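Local coordinates for putative isochorismatase (Burkholderia xenovorans, PDB 3OQP), which is probably a hydrolase of the isochorismatase family, related to the nicotinamidases, and assembles here as a two-fold symmetric pair, at the interface of chains A and B. Sequence-based numbering; all coordinates share one arbitrary frame. Chains: chain A/B, Putative isochorismatase.

The interface of chains A and B. Residues chain A 22-24, 26, 147; chain B 201-202, 205.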
# COMPACT_ATOMS: atom_id res chain seq x y z
N ASP A 22 -22.35 -4.30 6.49
CA ASP A 22 -21.64 -5.54 6.78
C ASP A 22 -20.14 -5.52 6.60
O ASP A 22 -19.52 -6.58 6.56
CB ASP A 22 -22.25 -6.74 6.10
CG ASP A 22 -22.83 -7.69 7.10
OD1 ASP A 22 -22.04 -8.34 7.84
OD2 ASP A 22 -24.07 -7.72 7.18
N LEU A 23 -19.55 -4.32 6.59
CA LEU A 23 -18.09 -4.21 6.66
C LEU A 23 -17.74 -3.20 7.74
O LEU A 23 -17.21 -2.15 7.45
CB LEU A 23 -17.53 -3.86 5.29
CG LEU A 23 -16.00 -3.91 5.11
CD1 LEU A 23 -15.44 -5.29 5.45
CD2 LEU A 23 -15.65 -3.51 3.65
N PRO A 24 -18.01 -3.54 9.01
CA PRO A 24 -17.98 -2.48 9.98
C PRO A 24 -16.57 -2.07 10.39
O PRO A 24 -15.78 -2.90 10.84
CB PRO A 24 -18.75 -3.05 11.17
CG PRO A 24 -18.90 -4.40 10.93
CD PRO A 24 -18.63 -4.76 9.53
N GLU A 26 -13.67 -0.97 12.64
CA GLU A 26 -13.40 -1.26 14.06
C GLU A 26 -12.29 -0.42 14.68
O GLU A 26 -12.25 -0.35 15.88
CB GLU A 26 -13.05 -2.71 14.33
CG GLU A 26 -14.19 -3.60 13.99
CD GLU A 26 -14.00 -5.06 14.46
OE1 GLU A 26 -13.02 -5.36 15.20
OE2 GLU A 26 -14.88 -5.86 14.06
N VAL A 147 -10.69 -2.51 9.36
CA VAL A 147 -11.50 -3.65 9.83
C VAL A 147 -10.47 -4.76 10.09
O VAL A 147 -9.39 -4.74 9.54
CB VAL A 147 -12.54 -4.13 8.77
CG1 VAL A 147 -13.40 -2.94 8.35
CG2 VAL A 147 -11.89 -4.81 7.57
N ASN B 201 -12.91 -10.43 6.45
CA ASN B 201 -13.50 -9.73 7.60
C ASN B 201 -14.43 -10.64 8.41
O ASN B 201 -14.43 -10.64 9.64
CB ASN B 201 -14.22 -8.47 7.14
CG ASN B 201 -14.89 -7.70 8.26
OD1 ASN B 201 -16.08 -7.49 8.27
ND2 ASN B 201 -14.09 -7.26 9.23
N GLN B 202 -15.21 -11.45 7.71
CA GLN B 202 -16.09 -12.39 8.42
C GLN B 202 -15.33 -13.41 9.30
O GLN B 202 -15.75 -13.70 10.43
CB GLN B 202 -16.99 -13.08 7.40
CG GLN B 202 -18.16 -12.23 6.93
CD GLN B 202 -19.22 -12.09 8.03
OE1 GLN B 202 -19.76 -13.10 8.51
NE2 GLN B 202 -19.51 -10.87 8.43
N ARG B 205 -14.14 -11.55 12.40
CA ARG B 205 -15.22 -11.15 13.30
C ARG B 205 -15.72 -12.33 14.13
O ARG B 205 -16.21 -12.14 15.26
CB ARG B 205 -16.36 -10.52 12.51
CG ARG B 205 -16.03 -9.11 11.98
CD ARG B 205 -17.22 -8.47 11.30
NE ARG B 205 -18.27 -8.14 12.24
CZ ARG B 205 -19.53 -7.96 11.89
NH1 ARG B 205 -19.87 -8.09 10.61
NH2 ARG B 205 -20.45 -7.66 12.79
O HOH W 1 -15.38 -5.62 11.23
O HOH W 2 -18.32 -8.67 7.63
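A:Pro24 points its ring carbon CG at one face of the guanidinium of B:Arg205, over its centre and 3.7 Å from CZ, with the ring nearly upright on that plane. The arginine reaches this position by an extended start followed by a bend at chi3 (69°), which swings the guanidinium over the proline. Beside this contact, the side chain of B:Asn201 is directed into chain A with CG anti to the backbone N (chi1 179°). Methyl CD1 of A:Leu23 packs 3.7 Å from the amide carbon CG of B:Asn201, while A:Val147 meets the nitrogen ND2 through CB and CG2.

Outward from this core, water takes up the polar ends of the amide, an example of how a small interface patch can link its partners through ordered solvent. B:Asn201 ND2 gives a nearly straight bond to water 1 (2.9 Å), which also bonds the carbonyl O of A:Pro24 and the carboxylate OE2 of A:Glu26. On the other side, B:Asn201 OD1 bonds water 2 O at 2.6 Å, shared with the carbonyl O of A:Asp22 and with NE2 of B:Gln202. Both ends of the amide are thus held, which should fix its rotation. At the rim, a long salt bridge of 3.5 Å joins NH1 of B:Arg205 to OD1 of A:Asp22; the carboxylate oxygen sits at the guanidinium edge, although the two planes are turned 52° apart.

The patch docks helix 197-205 of chain B onto loops of chain A and, with its symmetry twin, probably helps hold together the two-fold pair of the deposited assembly.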